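Oxidoreductase (Thermotoga maritima, PDB 1ZH8) probably catalyses the NADP-dependent interconversion of alcohol and carbonyl groups, as a member of the Gfo/Idh/MocA oxidoreductase family whose natural substrate is not established. Local coordinates at residues I138-R143 with L317-F322. Sequence-based numbering, arbitrary orientation.
Sequences IAENFR and LKDLAF. With NAP (NADP nicotinamide-adenine-dinucleotide phosphate), chain D.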
# COMPACT_ATOMS: atom_id res chain seq x y z
N ILE A 138 -25.07 12.89 11.43
CA ILE A 138 -24.21 11.75 11.77
C ILE A 138 -22.86 12.28 12.18
O ILE A 138 -22.18 12.96 11.40
CB ILE A 138 -23.99 10.74 10.63
CG1 ILE A 138 -25.31 10.35 9.95
CG2 ILE A 138 -23.26 9.49 11.20
CD1 ILE A 138 -26.40 9.76 10.92
N ALA A 139 -22.49 11.96 13.42
CA ALA A 139 -21.40 12.63 14.11
C ALA A 139 -20.07 11.96 13.76
O ALA A 139 -19.57 11.07 14.48
CB ALA A 139 -21.65 12.62 15.64
N GLU A 140 -19.54 12.38 12.62
CA GLU A 140 -18.29 11.85 12.14
C GLU A 140 -17.26 12.86 12.55
O GLU A 140 -17.05 13.87 11.87
CB GLU A 140 -18.33 11.67 10.62
CG GLU A 140 -16.99 11.30 10.01
CD GLU A 140 -16.26 10.22 10.81
OE1 GLU A 140 -16.62 9.03 10.68
OE2 GLU A 140 -15.34 10.58 11.59
N ASN A 141 -16.64 12.61 13.69
CA ASN A 141 -15.77 13.64 14.27
C ASN A 141 -14.48 13.89 13.47
O ASN A 141 -13.94 14.99 13.50
CB ASN A 141 -15.48 13.36 15.74
CG ASN A 141 -14.74 12.06 15.92
OD1 ASN A 141 -15.28 10.99 15.62
ND2 ASN A 141 -13.51 12.15 16.35
N PHE A 142 -14.01 12.90 12.71
CA PHE A 142 -12.84 13.12 11.82
C PHE A 142 -13.03 14.25 10.80
O PHE A 142 -12.05 14.79 10.30
CB PHE A 142 -12.40 11.81 11.12
CG PHE A 142 -11.45 10.95 11.94
CD1 PHE A 142 -11.68 10.71 13.31
CD2 PHE A 142 -10.32 10.37 11.34
CE1 PHE A 142 -10.79 9.91 14.07
CE2 PHE A 142 -9.41 9.58 12.09
CZ PHE A 142 -9.66 9.35 13.47
N ARG A 143 -14.27 14.61 10.49
CA ARG A 143 -14.54 15.79 9.64
C ARG A 143 -14.27 17.10 10.35
O ARG A 143 -14.42 18.18 9.76
CB ARG A 143 -15.98 15.78 9.15
CG ARG A 143 -16.09 15.49 7.71
CD ARG A 143 -17.50 15.07 7.39
NE ARG A 143 -17.33 13.89 6.60
CZ ARG A 143 -18.04 12.79 6.69
NH1 ARG A 143 -19.06 12.68 7.52
NH2 ARG A 143 -17.72 11.80 5.89
N LEU A 317 -22.74 8.04 4.57
CA LEU A 317 -23.05 6.89 3.76
C LEU A 317 -21.87 6.61 2.83
O LEU A 317 -21.45 5.47 2.66
CB LEU A 317 -24.37 7.09 3.01
CG LEU A 317 -24.84 5.82 2.30
CD1 LEU A 317 -25.23 4.76 3.29
CD2 LEU A 317 -26.00 6.09 1.33
N LYS A 318 -21.31 7.68 2.26
CA LYS A 318 -20.11 7.55 1.42
C LYS A 318 -18.91 7.00 2.19
O LYS A 318 -18.14 6.23 1.65
CB LYS A 318 -19.76 8.88 0.73
CG LYS A 318 -20.80 9.31 -0.31
CD LYS A 318 -20.60 10.78 -0.74
CE LYS A 318 -21.52 11.10 -1.93
NZ LYS A 318 -21.32 12.45 -2.49
N ASP A 319 -18.76 7.38 3.46
CA ASP A 319 -17.70 6.79 4.26
C ASP A 319 -17.89 5.28 4.38
O ASP A 319 -16.94 4.49 4.21
CB ASP A 319 -17.64 7.39 5.67
CG ASP A 319 -17.41 8.88 5.68
OD1 ASP A 319 -16.74 9.41 4.77
OD2 ASP A 319 -17.90 9.52 6.65
N LEU A 320 -19.13 4.88 4.66
CA LEU A 320 -19.42 3.50 4.91
C LEU A 320 -19.21 2.71 3.61
O LEU A 320 -18.56 1.68 3.62
CB LEU A 320 -20.83 3.34 5.49
CG LEU A 320 -21.27 1.93 5.88
CD1 LEU A 320 -20.26 1.26 6.79
CD2 LEU A 320 -22.60 2.01 6.59
N ALA A 321 -19.71 3.24 2.49
CA ALA A 321 -19.54 2.64 1.16
C ALA A 321 -18.08 2.29 0.80
O ALA A 321 -17.81 1.22 0.25
CB ALA A 321 -20.14 3.55 0.08
N PHE A 322 -17.14 3.19 1.11
CA PHE A 322 -15.73 2.90 0.92
C PHE A 322 -15.33 1.61 1.66
O PHE A 322 -14.75 0.71 1.06
CB PHE A 322 -14.84 4.08 1.38
CG PHE A 322 -13.36 3.76 1.40
CD1 PHE A 322 -12.58 3.94 0.26
CD2 PHE A 322 -12.76 3.26 2.55
CE1 PHE A 322 -11.22 3.65 0.26
CE2 PHE A 322 -11.40 2.95 2.56
CZ PHE A 322 -10.63 3.14 1.41
PA NAP D . -21.15 0.97 24.37
O1A NAP D . -20.24 1.28 25.50
O2A NAP D . -21.55 -0.45 24.32
O5B NAP D . -22.39 1.97 24.44
C5B NAP D . -23.66 1.57 23.97
C4B NAP D . -24.69 2.01 24.99
O4B NAP D . -26.00 1.83 24.47
C3B NAP D . -24.62 1.18 26.27
O3B NAP D . -24.91 2.07 27.30
C2B NAP D . -25.76 0.19 26.06
O2B NAP D . -26.34 -0.58 27.10
C1B NAP D . -26.78 1.11 25.42
N9A NAP D . -27.84 0.34 24.77
C8A NAP D . -27.74 -0.89 24.16
N7A NAP D . -28.97 -1.21 23.67
C5A NAP D . -29.83 -0.20 23.98
C6A NAP D . -31.18 -0.01 23.74
N6A NAP D . -31.90 -0.92 23.11
N1A NAP D . -31.79 1.15 24.16
C2A NAP D . -31.07 2.09 24.84
N3A NAP D . -29.73 1.90 25.09
C4A NAP D . -29.13 0.78 24.66
O3 NAP D . -20.41 1.32 23.00
PN NAP D . -19.80 2.76 22.64
O1N NAP D . -20.22 3.86 23.57
O2N NAP D . -18.41 2.42 22.39
O5D NAP D . -20.45 3.12 21.22
C5D NAP D . -21.74 3.68 21.05
C4D NAP D . -21.78 4.46 19.74
O4D NAP D . -20.75 5.44 19.76
C3D NAP D . -21.48 3.55 18.54
O3D NAP D . -22.31 3.86 17.45
C2D NAP D . -20.04 3.83 18.18
O2D NAP D . -19.78 3.65 16.80
C1D NAP D . -19.89 5.27 18.63
N1N NAP D . -18.50 5.58 18.96
C2N NAP D . -17.89 6.59 18.28
C3N NAP D . -16.55 6.91 18.54
C7N NAP D . -15.95 8.17 17.96
O7N NAP D . -14.59 8.40 18.25
N7N NAP D . -16.67 9.02 17.21
C4N NAP D . -15.85 6.20 19.52
C5N NAP D . -16.50 5.17 20.22
C6N NAP D . -17.83 4.86 19.93
P2B NAP D . -26.31 -0.45 28.70
O1X NAP D . -27.38 0.50 29.20
O2X NAP D . -24.97 0.06 29.19
O3X NAP D . -26.57 -1.86 29.19
O HOH W 1 -18.73 8.46 9.01
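D319 is the one residue of 317-322 that touches 138-143, where it meets R143 and E140; the contact buries just 101 Å². It links the C-terminal helix 313-329 to the end of the parallel Rossmann sheet, where the chain leaves the edge strand 136-139 and runs through E140 into the 3-10 segment 141-143. In that segment N141 OD1 accepts a hydrogen bond from the carboxamide N7N of NADP at 2.9 Å, so the contact adjoins the cofactor pocket. Before D319 along the helix, L317 turns away and packs on helix 119-131. D319 then points at 138-143, its CG anti to its carbonyl carbon (chi1 -60°), and its carboxylate meets the R143 guanidinium almost in one plane, 20° apart. NH2 of R143 lies in front of both oxygens, with a salt bridge to OD2. The modelled NH2 to OD2 distance of 2.4 Å is doubtfully short and the N-H...O angle is only 131°, so the pairing is surer than its detail. OD1 has a second salt bridge, to R208 of helix 195-211. E140 CG lies 3.5 Å above one guanidinium face of R143, near its rim. Beyond CG the E140 chain, bent at chi2, carries OE1 to a water that donates to it at 2.8 Å and to D319 OD2 at 2.7 Å. OE2 of E140 accepts the F142 amide hydrogen through its anti lone pair and is also hydrogen-bonded to ND1 of H202. An alanine in place of D319 would probably leave R143 and R208, close together, without the carboxylate that pairs with both, and the water without one acceptor. R143, E140 and D319 are buried, and R208 adds a second positive charge; the water's protons probably ease the repulsion between the two carboxylates, and the two arginines are likely to favour an ionised D319.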